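Local coordinates for nickel ABC transporter (Nickel-binding protein) (Bacillus halodurans, PDB 3T66) that probably binds a solute such as nickel or a peptide outside the membrane and hands it to an ABC transporter for uptake, at residues A400-T405 with P416-I421; G285-T290 with G392-Y397; R377-I382 with N409-N414; F293-E298 with Q440-I445. All coordinates share one frame; numbering follows the deposited sequence.

Contact 1 (A400-T405 with P416-I421); sequences ATYHPT and PELTGI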
loop_
_atom_site.group_PDB
_atom_site.type_symbol
_atom_site.label_atom_id
_atom_site.label_comp_id
_atom_site.label_asym_id
_atom_site.label_seq_id
_atom_site.Cartn_x
_atom_site.Cartn_y
_atom_site.Cartn_z
ATOM N N ALA A 400 14.465 2.274 5.046
ATOM C CA ALA A 400 14.471 3.589 4.461
ATOM C C ALA A 400 14.227 4.673 5.509
ATOM O O ALA A 400 14.829 5.753 5.457
ATOM C CB ALA A 400 13.468 3.680 3.366
ATOM N N THR A 401 13.382 4.407 6.483
ATOM C CA THR A 401 12.953 5.507 7.351
ATOM C C THR A 401 13.692 5.599 8.706
ATOM O O THR A 401 13.663 6.642 9.405
ATOM C CB THR A 401 11.435 5.424 7.524
ATOM O OG1 THR A 401 10.843 5.244 6.221
ATOM C CG2 THR A 401 10.895 6.662 8.152
ATOM N N TYR A 402 14.379 4.515 9.064
ATOM C CA TYR A 402 14.890 4.366 10.408
ATOM C C TYR A 402 16.366 4.077 10.475
ATOM O O TYR A 402 17.015 4.458 11.428
ATOM C CB TYR A 402 14.116 3.264 11.105
ATOM C CG TYR A 402 12.682 3.631 11.297
ATOM C CD1 TYR A 402 12.326 4.617 12.229
ATOM C CD2 TYR A 402 11.680 3.018 10.547
ATOM C CE1 TYR A 402 11.008 4.981 12.425
ATOM C CE2 TYR A 402 10.354 3.367 10.721
ATOM C CZ TYR A 402 10.020 4.356 11.673
ATOM O OH TYR A 402 8.710 4.730 11.877
ATOM N N HIS A 403 16.909 3.390 9.482
ATOM C CA HIS A 403 18.325 3.095 9.545
ATOM C C HIS A 403 19.137 4.364 9.288
ATOM O O HIS A 403 18.772 5.145 8.425
ATOM C CB HIS A 403 18.698 2.007 8.573
ATOM C CG HIS A 403 20.125 1.606 8.673
ATOM N ND1 HIS A 403 21.156 2.437 8.283
ATOM C CD2 HIS A 403 20.704 0.480 9.142
ATOM C CE1 HIS A 403 22.310 1.836 8.503
ATOM N NE2 HIS A 403 22.064 0.642 9.011
ATOM N N PRO A 404 20.224 4.589 10.064
ATOM C CA PRO A 404 21.145 5.728 9.842
ATOM C C PRO A 404 21.394 6.039 8.359
ATOM O O PRO A 404 21.357 7.188 7.971
ATOM C CB PRO A 404 22.458 5.257 10.503
ATOM C CG PRO A 404 22.055 4.152 11.497
ATOM C CD PRO A 404 20.578 3.845 11.293
ATOM N N THR A 405 21.618 5.008 7.548
ATOM C CA THR A 405 21.918 5.140 6.127
ATOM C C THR A 405 20.655 5.366 5.274
ATOM O O THR A 405 20.735 5.602 4.077
ATOM C CB THR A 405 22.653 3.855 5.629
ATOM N N PRO A 416 20.742 2.870 18.055
ATOM C CA PRO A 416 21.528 1.659 17.782
ATOM C C PRO A 416 20.756 0.389 18.067
ATOM O O PRO A 416 20.881 -0.556 17.311
ATOM C CB PRO A 416 22.748 1.802 18.704
ATOM C CG PRO A 416 22.794 3.297 19.016
ATOM C CD PRO A 416 21.357 3.685 19.117
ATOM N N GLU A 417 19.944 0.361 19.108
ATOM C CA GLU A 417 19.125 -0.840 19.336
ATOM C C GLU A 417 18.273 -1.197 18.088
ATOM O O GLU A 417 18.430 -2.277 17.516
ATOM C CB GLU A 417 18.286 -0.730 20.623
ATOM C CG GLU A 417 17.027 -1.586 20.630
ATOM C CD GLU A 417 16.494 -1.897 22.032
ATOM O OE1 GLU A 417 16.205 -3.088 22.265
ATOM O OE2 GLU A 417 16.349 -0.980 22.897
ATOM N N LEU A 418 17.419 -0.263 17.664
ATOM C CA LEU A 418 16.739 -0.303 16.372
ATOM C C LEU A 418 17.623 -0.671 15.171
ATOM O O LEU A 418 17.344 -1.630 14.451
ATOM C CB LEU A 418 16.043 1.032 16.091
ATOM C CG LEU A 418 15.075 1.081 14.912
ATOM C CD1 LEU A 418 14.079 -0.051 14.950
ATOM C CD2 LEU A 418 14.316 2.380 14.946
ATOM N N THR A 419 18.673 0.093 14.945
ATOM C CA THR A 419 19.599 -0.268 13.929
ATOM C C THR A 419 20.038 -1.719 14.063
ATOM O O THR A 419 20.249 -2.429 13.052
ATOM C CB THR A 419 20.734 0.659 13.978
ATOM O OG1 THR A 419 20.196 1.981 13.792
ATOM C CG2 THR A 419 21.799 0.294 12.878
ATOM N N GLY A 420 20.117 -2.176 15.311
ATOM C CA GLY A 420 20.440 -3.575 15.582
ATOM C C GLY A 420 19.497 -4.473 14.797
ATOM O O GLY A 420 19.906 -5.339 14.011
ATOM N N ILE A 421 18.210 -4.236 14.997
ATOM C CA ILE A 421 17.202 -5.124 14.486
ATOM C C ILE A 421 17.212 -5.038 12.986
ATOM O O ILE A 421 17.279 -6.057 12.297
ATOM C CB ILE A 421 15.843 -4.780 15.062
ATOM C CG1 ILE A 421 15.916 -4.784 16.589
ATOM C CG2 ILE A 421 14.841 -5.801 14.606
ATOM C CD1 ILE A 421 14.686 -4.247 17.283
#

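Contact 2 (G285-T290 with G392-Y397); sequences GPFIPT and GDAGYY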
loop_
_atom_site.group_PDB
_atom_site.type_symbol
_atom_site.label_atom_id
_atom_site.label_comp_id
_atom_site.label_asym_id
_atom_site.label_seq_id
_atom_site.Cartn_x
_atom_site.Cartn_y
_atom_site.Cartn_z
ATOM N N GLY A 285 -0.394 2.366 14.688
ATOM C CA GLY A 285 0.987 2.156 14.277
ATOM C C GLY A 285 1.234 2.188 12.771
ATOM O O GLY A 285 0.319 2.447 12.000
ATOM N N PRO A 286 2.491 1.923 12.343
ATOM C CA PRO A 286 2.780 2.027 10.947
ATOM C C PRO A 286 2.099 0.909 10.185
ATOM O O PRO A 286 1.747 1.129 9.051
ATOM C CB PRO A 286 4.268 1.839 10.902
ATOM C CG PRO A 286 4.530 0.981 11.966
ATOM C CD PRO A 286 3.623 1.341 13.066
ATOM N N PHE A 287 1.856 -0.243 10.822
ATOM C CA PHE A 287 1.358 -1.441 10.138
ATOM C C PHE A 287 -0.038 -1.794 10.521
ATOM O O PHE A 287 -0.388 -1.730 11.704
ATOM C CB PHE A 287 2.220 -2.659 10.462
ATOM C CG PHE A 287 3.690 -2.449 10.220
ATOM C CD1 PHE A 287 4.143 -1.923 9.023
ATOM C CD2 PHE A 287 4.604 -2.757 11.195
ATOM C CE1 PHE A 287 5.451 -1.727 8.795
ATOM C CE2 PHE A 287 5.911 -2.554 10.968
ATOM C CZ PHE A 287 6.340 -2.048 9.749
ATOM N N ILE A 288 -0.825 -2.213 9.535
ATOM C CA ILE A 288 -2.215 -2.544 9.779
ATOM C C ILE A 288 -2.378 -3.787 10.627
ATOM O O ILE A 288 -1.615 -4.732 10.533
ATOM C CB ILE A 288 -3.062 -2.668 8.503
ATOM C CG1 ILE A 288 -2.340 -3.458 7.441
ATOM C CG2 ILE A 288 -3.396 -1.303 7.963
ATOM C CD1 ILE A 288 -3.293 -4.195 6.621
ATOM N N PRO A 289 -3.406 -3.792 11.449
ATOM C CA PRO A 289 -3.443 -4.855 12.406
ATOM C C PRO A 289 -3.376 -6.264 11.783
ATOM O O PRO A 289 -2.753 -7.133 12.362
ATOM C CB PRO A 289 -4.776 -4.601 13.133
ATOM C CG PRO A 289 -5.082 -3.116 12.848
ATOM C CD PRO A 289 -4.639 -2.982 11.460
ATOM N N THR A 290 -3.980 -6.480 10.625
ATOM C CA THR A 290 -4.133 -7.823 10.071
ATOM C C THR A 290 -2.829 -8.473 9.569
ATOM O O THR A 290 -2.778 -9.672 9.261
ATOM C CB THR A 290 -5.182 -7.823 8.972
ATOM O OG1 THR A 290 -5.490 -6.464 8.631
ATOM C CG2 THR A 290 -6.440 -8.418 9.488
ATOM N N GLY A 392 3.295 -6.867 1.482
ATOM C CA GLY A 392 3.467 -7.742 2.627
ATOM C C GLY A 392 4.803 -7.753 3.304
ATOM O O GLY A 392 4.991 -8.537 4.210
ATOM N N ASP A 393 5.725 -6.903 2.869
ATOM C CA ASP A 393 7.065 -6.851 3.460
ATOM C C ASP A 393 7.349 -5.412 3.926
ATOM O O ASP A 393 6.956 -4.442 3.248
ATOM C CB ASP A 393 8.139 -7.336 2.471
ATOM C CG ASP A 393 9.492 -7.632 3.157
ATOM O OD1 ASP A 393 9.693 -8.783 3.640
ATOM O OD2 ASP A 393 10.368 -6.727 3.232
ATOM N N ALA A 394 8.005 -5.267 5.078
ATOM C CA ALA A 394 8.213 -3.959 5.608
ATOM C C ALA A 394 9.651 -3.602 5.608
ATOM O O ALA A 394 9.990 -2.519 6.077
ATOM C CB ALA A 394 7.691 -3.869 6.976
ATOM N N GLY A 395 10.506 -4.484 5.087
ATOM C CA GLY A 395 11.969 -4.249 5.067
ATOM C C GLY A 395 12.475 -2.978 4.388
ATOM O O GLY A 395 13.370 -2.315 4.909
ATOM N N TYR A 396 11.908 -2.640 3.222
ATOM C CA TYR A 396 12.253 -1.409 2.554
ATOM C C TYR A 396 11.826 -0.240 3.407
ATOM O O TYR A 396 12.611 0.668 3.637
ATOM C CB TYR A 396 11.682 -1.266 1.138
ATOM C CG TYR A 396 12.025 0.111 0.572
ATOM C CD1 TYR A 396 13.232 0.341 -0.140
ATOM C CD2 TYR A 396 11.178 1.220 0.830
ATOM C CE1 TYR A 396 13.560 1.610 -0.610
ATOM C CE2 TYR A 396 11.492 2.494 0.379
ATOM C CZ TYR A 396 12.673 2.683 -0.341
ATOM O OH TYR A 396 12.933 3.966 -0.761
ATOM N N TYR A 397 10.596 -0.234 3.880
ATOM C CA TYR A 397 10.137 0.942 4.621
ATOM C C TYR A 397 11.027 1.239 5.822
ATOM O O TYR A 397 11.441 2.392 6.078
ATOM C CB TYR A 397 8.728 0.704 5.110
ATOM C CG TYR A 397 8.326 1.625 6.195
ATOM C CD1 TYR A 397 8.107 2.974 5.933
ATOM C CD2 TYR A 397 8.146 1.151 7.503
ATOM C CE1 TYR A 397 7.686 3.857 6.934
ATOM C CE2 TYR A 397 7.744 2.020 8.545
ATOM C CZ TYR A 397 7.496 3.387 8.250
ATOM O OH TYR A 397 7.082 4.269 9.249
#

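Contact 3 (R377-I382 with N409-N414); sequences RDWDLI and NFSSVN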
loop_
_atom_site.group_PDB
_atom_site.type_symbol
_atom_site.label_atom_id
_atom_site.label_comp_id
_atom_site.label_asym_id
_atom_site.label_seq_id
_atom_site.Cartn_x
_atom_site.Cartn_y
_atom_site.Cartn_z
ATOM N N ARG A 377 17.348 22.167 8.707
ATOM C CA ARG A 377 17.167 23.091 9.827
ATOM C C ARG A 377 15.816 23.172 10.552
ATOM O O ARG A 377 15.553 22.355 11.442
ATOM N N ASP A 378 14.964 24.138 10.153
ATOM C CA ASP A 378 13.893 24.709 11.014
ATOM C C ASP A 378 12.888 23.743 11.608
ATOM O O ASP A 378 12.630 23.807 12.822
ATOM C CB ASP A 378 13.076 25.810 10.310
ATOM C CG ASP A 378 13.938 26.899 9.719
ATOM O OD1 ASP A 378 15.017 26.538 9.205
ATOM O OD2 ASP A 378 13.532 28.097 9.744
ATOM N N TRP A 379 12.329 22.877 10.752
ATOM C CA TRP A 379 11.060 22.143 11.000
ATOM C C TRP A 379 11.034 21.104 12.122
ATOM O O TRP A 379 11.961 20.320 12.281
ATOM C CB TRP A 379 10.594 21.484 9.697
ATOM C CG TRP A 379 11.528 20.441 9.234
ATOM C CD1 TRP A 379 12.711 20.625 8.571
ATOM C CD2 TRP A 379 11.389 19.038 9.425
ATOM N NE1 TRP A 379 13.318 19.412 8.321
ATOM C CE2 TRP A 379 12.525 18.419 8.833
ATOM C CE3 TRP A 379 10.411 18.237 10.029
ATOM C CZ2 TRP A 379 12.703 17.044 8.826
ATOM C CZ3 TRP A 379 10.582 16.877 10.021
ATOM C CH2 TRP A 379 11.729 16.289 9.425
ATOM N N ASP A 380 9.941 21.093 12.869
ATOM C CA ASP A 380 9.774 20.115 13.938
ATOM C C ASP A 380 9.023 18.835 13.487
ATOM O O ASP A 380 9.479 17.707 13.739
ATOM C CB ASP A 380 9.088 20.752 15.153
ATOM C CG ASP A 380 9.845 21.965 15.690
ATOM O OD1 ASP A 380 9.843 23.035 15.015
ATOM O OD2 ASP A 380 10.431 21.848 16.795
ATOM N N LEU A 381 7.872 19.032 12.828
ATOM C CA LEU A 381 7.011 17.939 12.337
ATOM C C LEU A 381 6.485 18.145 10.906
ATOM O O LEU A 381 6.378 19.284 10.416
ATOM C CB LEU A 381 5.831 17.732 13.275
ATOM C CG LEU A 381 6.106 17.778 14.767
ATOM C CD1 LEU A 381 4.795 17.924 15.488
ATOM C CD2 LEU A 381 6.825 16.541 15.239
ATOM N N ILE A 382 6.162 17.041 10.235
ATOM C CA ILE A 382 5.413 17.118 8.992
ATOM C C ILE A 382 4.244 16.104 8.945
ATOM O O ILE A 382 4.407 14.908 9.275
ATOM C CB ILE A 382 6.347 17.040 7.770
ATOM C CG1 ILE A 382 5.547 17.040 6.457
ATOM C CG2 ILE A 382 7.301 15.854 7.890
ATOM C CD1 ILE A 382 6.426 17.117 5.168
ATOM N N ASN A 409 15.602 8.605 5.401
ATOM C CA ASN A 409 15.753 9.034 6.763
ATOM C C ASN A 409 16.069 10.494 6.799
ATOM O O ASN A 409 17.144 10.914 6.448
ATOM C CB ASN A 409 16.889 8.273 7.400
ATOM C CG ASN A 409 16.935 8.467 8.842
ATOM O OD1 ASN A 409 16.201 9.257 9.363
ATOM N ND2 ASN A 409 17.796 7.752 9.510
ATOM N N PHE A 410 15.118 11.275 7.268
ATOM C CA PHE A 410 15.271 12.737 7.284
ATOM C C PHE A 410 15.101 13.307 8.678
ATOM O O PHE A 410 15.272 14.505 8.931
ATOM C CB PHE A 410 14.288 13.385 6.309
ATOM C CG PHE A 410 14.565 13.064 4.883
ATOM C CD1 PHE A 410 15.887 12.835 4.444
ATOM C CD2 PHE A 410 13.529 13.007 3.965
ATOM C CE1 PHE A 410 16.179 12.546 3.080
ATOM C CE2 PHE A 410 13.793 12.724 2.606
ATOM C CZ PHE A 410 15.130 12.496 2.157
ATOM N N SER A 411 14.771 12.436 9.598
ATOM C CA SER A 411 14.647 12.894 10.925
ATOM C C SER A 411 15.956 12.691 11.687
ATOM O O SER A 411 15.982 12.765 12.929
ATOM C CB SER A 411 13.474 12.182 11.544
ATOM O OG SER A 411 12.396 12.354 10.658
ATOM N N SER A 412 17.044 12.456 10.949
ATOM C CA SER A 412 18.342 12.185 11.569
ATOM C C SER A 412 18.184 11.087 12.657
ATOM O O SER A 412 18.795 11.145 13.731
ATOM C CB SER A 412 18.951 13.495 12.119
ATOM N N VAL A 413 17.340 10.093 12.354
ATOM C CA VAL A 413 17.004 8.980 13.264
ATOM C C VAL A 413 18.175 8.056 13.354
ATOM O O VAL A 413 18.642 7.537 12.319
ATOM C CB VAL A 413 15.878 8.072 12.711
ATOM C CG1 VAL A 413 15.548 6.981 13.725
ATOM C CG2 VAL A 413 14.607 8.879 12.241
ATOM N N ASN A 414 18.642 7.807 14.572
ATOM C CA ASN A 414 19.772 6.906 14.704
ATOM C C ASN A 414 19.884 6.263 16.068
ATOM O O ASN A 414 20.671 6.664 16.903
ATOM C CB ASN A 414 21.056 7.621 14.233
ATOM C CG ASN A 414 22.323 6.958 14.725
ATOM O OD1 ASN A 414 23.205 7.651 15.228
ATOM N ND2 ASN A 414 22.435 5.629 14.573
#

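Contact 4 (F293-E298 with Q440-I445); sequences FAPSYE and QAAAYI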
loop_
_atom_site.group_PDB
_atom_site.type_symbol
_atom_site.label_atom_id
_atom_site.label_comp_id
_atom_site.label_asym_id
_atom_site.label_seq_id
_atom_site.Cartn_x
_atom_site.Cartn_y
_atom_site.Cartn_z
ATOM N N PHE A 293 3.020 -9.321 11.194
ATOM C CA PHE A 293 4.054 -8.713 12.043
ATOM C C PHE A 293 3.654 -7.427 12.729
ATOM O O PHE A 293 4.500 -6.585 12.986
ATOM C CB PHE A 293 5.335 -8.456 11.251
ATOM C CG PHE A 293 5.121 -7.781 9.908
ATOM C CD1 PHE A 293 4.911 -6.426 9.820
ATOM C CD2 PHE A 293 5.173 -8.524 8.717
ATOM C CE1 PHE A 293 4.754 -5.817 8.567
ATOM C CE2 PHE A 293 5.025 -7.912 7.486
ATOM C CZ PHE A 293 4.819 -6.560 7.416
ATOM N N ALA A 294 2.375 -7.274 13.046
ATOM C CA ALA A 294 1.910 -6.094 13.729
ATOM C C ALA A 294 1.738 -6.444 15.187
ATOM O O ALA A 294 1.250 -7.519 15.521
ATOM C CB ALA A 294 0.624 -5.634 13.125
ATOM N N PRO A 295 2.169 -5.542 16.071
ATOM C CA PRO A 295 2.123 -5.708 17.519
ATOM C C PRO A 295 0.709 -5.570 17.986
ATOM O O PRO A 295 -0.080 -4.870 17.320
ATOM C CB PRO A 295 2.880 -4.477 18.018
ATOM C CG PRO A 295 3.714 -4.043 16.907
ATOM C CD PRO A 295 2.881 -4.312 15.698
ATOM N N SER A 296 0.372 -6.215 19.097
ATOM C CA SER A 296 -0.816 -5.779 19.833
ATOM C C SER A 296 -0.383 -4.493 20.563
ATOM O O SER A 296 0.762 -4.384 21.047
ATOM C CB SER A 296 -1.364 -6.856 20.815
ATOM N N TYR A 297 -1.254 -3.497 20.637
ATOM C CA TYR A 297 -0.852 -2.296 21.363
ATOM C C TYR A 297 -1.779 -2.074 22.568
ATOM O O TYR A 297 -2.997 -2.354 22.442
ATOM C CB TYR A 297 -0.887 -1.098 20.442
ATOM C CG TYR A 297 0.103 -1.100 19.290
ATOM C CD1 TYR A 297 -0.223 -1.661 18.052
ATOM C CD2 TYR A 297 1.349 -0.483 19.406
ATOM C CE1 TYR A 297 0.684 -1.641 16.961
ATOM C CE2 TYR A 297 2.249 -0.466 18.321
ATOM C CZ TYR A 297 1.899 -1.042 17.106
ATOM O OH TYR A 297 2.780 -0.984 16.053
ATOM N N GLU A 298 -1.224 -1.614 23.717
ATOM C CA GLU A 298 -2.052 -1.278 24.889
ATOM C C GLU A 298 -3.055 -0.223 24.436
ATOM O O GLU A 298 -2.720 0.626 23.620
ATOM C CB GLU A 298 -1.220 -0.797 26.085
ATOM N N GLN A 440 9.329 -6.512 16.223
ATOM C CA GLN A 440 10.204 -5.980 17.235
ATOM C C GLN A 440 10.589 -4.580 16.919
ATOM O O GLN A 440 10.698 -3.749 17.771
ATOM C CB GLN A 440 11.475 -6.790 17.272
ATOM C CG GLN A 440 11.332 -8.169 17.791
ATOM C CD GLN A 440 12.652 -8.830 17.918
ATOM O OE1 GLN A 440 12.780 -10.037 17.825
ATOM N NE2 GLN A 440 13.657 -8.035 18.129
ATOM N N ALA A 441 10.861 -4.342 15.666
ATOM C CA ALA A 441 11.205 -3.036 15.235
ATOM C C ALA A 441 9.944 -2.193 15.424
ATOM O O ALA A 441 10.015 -1.064 15.896
ATOM C CB ALA A 441 11.632 -3.075 13.802
ATOM N N ALA A 442 8.788 -2.765 15.102
ATOM C CA ALA A 442 7.544 -2.077 15.331
ATOM C C ALA A 442 7.433 -1.737 16.825
ATOM O O ALA A 442 7.512 -0.562 17.205
ATOM C CB ALA A 442 6.420 -2.907 14.886
ATOM N N ALA A 443 7.305 -2.756 17.671
ATOM C CA ALA A 443 7.342 -2.597 19.123
ATOM C C ALA A 443 8.351 -1.528 19.584
ATOM O O ALA A 443 8.065 -0.625 20.368
ATOM C CB ALA A 443 7.668 -3.939 19.770
ATOM N N TYR A 444 9.563 -1.629 19.099
ATOM C CA TYR A 444 10.540 -0.723 19.586
ATOM C C TYR A 444 10.214 0.708 19.189
ATOM O O TYR A 444 10.415 1.631 19.983
ATOM C CB TYR A 444 11.902 -1.112 19.085
ATOM C CG TYR A 444 12.887 -0.175 19.607
ATOM C CD1 TYR A 444 13.306 -0.270 20.914
ATOM C CD2 TYR A 444 13.363 0.842 18.823
ATOM C CE1 TYR A 444 14.215 0.616 21.438
ATOM C CE2 TYR A 444 14.258 1.742 19.312
ATOM C CZ TYR A 444 14.703 1.630 20.634
ATOM O OH TYR A 444 15.630 2.525 21.144
ATOM N N ILE A 445 9.719 0.871 17.960
ATOM C CA ILE A 445 9.302 2.177 17.421
ATOM C C ILE A 445 8.103 2.780 18.191
ATOM O O ILE A 445 7.977 3.994 18.348
ATOM C CB ILE A 445 8.995 2.059 15.921
ATOM C CG1 ILE A 445 10.301 1.921 15.138
ATOM C CG2 ILE A 445 8.266 3.259 15.421
ATOM C CD1 ILE A 445 10.179 1.252 13.732
#

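Contact 1 (A400-T405 with P416-I421)
His-403 and Thr-419 bring the two backbones closest, with their CA atoms 5.7 Å apart, where helix 395-402 has just ended and helix 416-426 is in its first turns. Thr-419 is the main side chain of this meeting. Its methyl CG2 lies 3.9 Å from NE2 of His-403, and the two side chains cross at about a right angle. Its hydroxyl OG1 packs beside Pro-404, 3.7 Å from CG of that residue. OG1 also bonds to the backbone O of Asp-415, one turn earlier. This occupies the hydroxyl within its own helix, and the proline carbons simply pack against it.

The His-403 ring stands with CG anti to the backbone N (chi1 -176°). ND1 then receives Thr-405 N at 2.7 Å in a nearly straight bond (164°), with the donor close to the ring plane. Pro-404 CD lies over one face of this ring, toward its rim. Replacing the imidazole by the methyl of an alanine is likely to leave Thr-405 N without its acceptor and to open a gap beside CG2 of Thr-419.

Deeper in, Leu-418 CD2 packs 3.9 Å from CB of Tyr-402 and lies obliquely to the phenol ring. The ring leads on to Tyr-397, whose OH bonds to that of Tyr-402. Ile-445 of helix 431-447 also packs on this ring.

The contact joins two successive helices of the solute-binding fold by carbon packing. The polar groups find partners within or next to their own helix or turn, not across the contact. Burial of apolar surface probably holds the helices together.

Contact 2 (G285-T290 with G392-Y397)
Phe-287 points the outer end of its ring at Ala-394, whose CB sits 3.6 Å from both CE1 and CZ of Phe-287. The methyl comes in obliquely, neither squarely over the ring nor in its plane. Tyr-397 is the next neighbour. Its CD2 lies 4.1 Å from CE1 of Phe-287, and the two aromatic side chains cross at a slant without stacking. Phe-287 CG is anti to its own carbonyl carbon (chi1 -53°), and this swings the ring out to the helix start. Pro-286 takes the centre of one ring face, with its CG 3.8 Å above the plane of Phe-287. The same proline reaches the tyrosine, where Pro-286 CB is 4.2 Å from CE2 of Tyr-397.

In this family 5 solute-binding protein, the long loop between strand 280-282 and helix 304-314 packs on the start of helix 395-402. Asp-393 makes the capping bond there: Gly-395 N donates to OD2 of Asp-393 at 2.9 Å, meeting it from above the carboxylate plane. OD1 of Asp-393 forms a salt bridge with NE of Arg-434, which ties the helix start to helix 431-447.

That helix also borders the apolar cluster, since Thr-438 touches both Phe-287 and Ala-394. Phe-293 meets the Phe-287 ring edge-to-face. Phe-453 of strand 451-464 lies against Pro-286 and Tyr-397.

Contact 3 (R377-I382 with N409-N414)
Trp-379 carries this contact, reaching with the far end of its indole to the backbone of Phe-410 and the side chain of Ser-411. CB leaves the main chain turned neither straight at the 409-414 loop nor away from it. CG then sits between the backbone N and the carbonyl carbon, the crowded position (chi1 65°). This choice carries the bicyclic ring across to the loop. The pyrrole part stays on the near side, and the six-membered ring makes the approach. CZ2 of Trp-379 is 3.6 Å from O of Phe-410. At the next corner, CH2 of Trp-379 lies 4.0 Å from that O of Phe-410 and 4.2 Å from OG of Ser-411. Both oxygens lie at the edge of the indole, near its plane. The edge of the ring faces the oxygens, which is consistent with a weak electrostatic attraction at most.

In this solute-binding protein fold, Trp-379 lies two residues before strand 381-387. This strand runs parallel to 328-336 and antiparallel to 240-246. The indole packs on Leu-335 of strand 328-336 and on Tyr-372 of helix 371-374. The backbone O of Trp-379 bonds to the side chain of Asn-247.

The loop has its own support. Ser-411 OG is hydrogen-bonded to the backbone O of Met-246, so the hydroxyl beside the tryptophan is anchored to strand 240-246. Asn-409 spans the turn: its ND2 donates to O of Val-413 at 2.9 Å, in the carbonyl plane and on a lone pair. The Asn-409 OD1 bond to Val-413 N is weak. ND2 of Asn-409 also holds the backbone O of His-403.

Contact 4 (F293-E298 with Q440-I445)
Pro-295 and Ala-442 form the centre of this contact. CG of Pro-295 lies 3.6 Å from CB of Ala-442, and CD of Pro-295 is 3.9 Å from that CB. The ring corner therefore rests on the methyl. CG of Pro-295 also comes within 3.9 Å of Ala-443 N, part of the helix backbone. Tyr-297 adds a looser touch from the far end of its side chain, with OH 4.3 Å from CB of Ala-442.

The next layer places these groups. Pro-295 CB covers one face of the Tyr-297 ring, 3.6 Å above the plane and offset toward the rim. Tyr-297 CG is anti to its carbonyl carbon (chi1 -65°), which directs the phenol along the proline to the helix. Pro-286 and Asp-446 also touch this tyrosine. The methyl of Ala-442 also meets Phe-287. On the loop side, Phe-293 packs on Thr-438 and Glu-439 of helix 431-447.

Further out, Tyr-444 and Ile-445 turn to helix 416-426, where both touch Leu-418. Tyr-444 OH bonds to Asp-415. In this family 5 solute-binding protein, helix 431-447 is thus held between that helix and the long loop from strand 280-282 to helix 304-314.

Small alanine side chains let the loop approach the helix backbone closely. The joining groups are mostly carbon, with no polar bond between the two segments. Shape fit and burial of apolar surface probably hold the loop here.

How the contacts relate
Contacts 1, 2 and 4 draw on helices 395-402 and 431-447; contact 3 lies beside them on strand 381-387 and the loop before helix 416-426. Contact 2 uses the start of helix 395-402 and contact 1 its end; their centres are about 16 Å apart, linked by the Tyr-397 to Tyr-402 hydroxyl pair. Contact 4 lies about 10 Å from contact 2, centre to centre, and both use the loop after strand 280-282. It reaches contact 1 where Ile-445 of helix 431-447 packs on Tyr-402. Contact 3 joins contact 1 through Asn-409 and His-403, but its nearest atoms are about 8 Å from contact 2 and about 7 Å from contact 4. All four lie away from calcium-binding Asp-179.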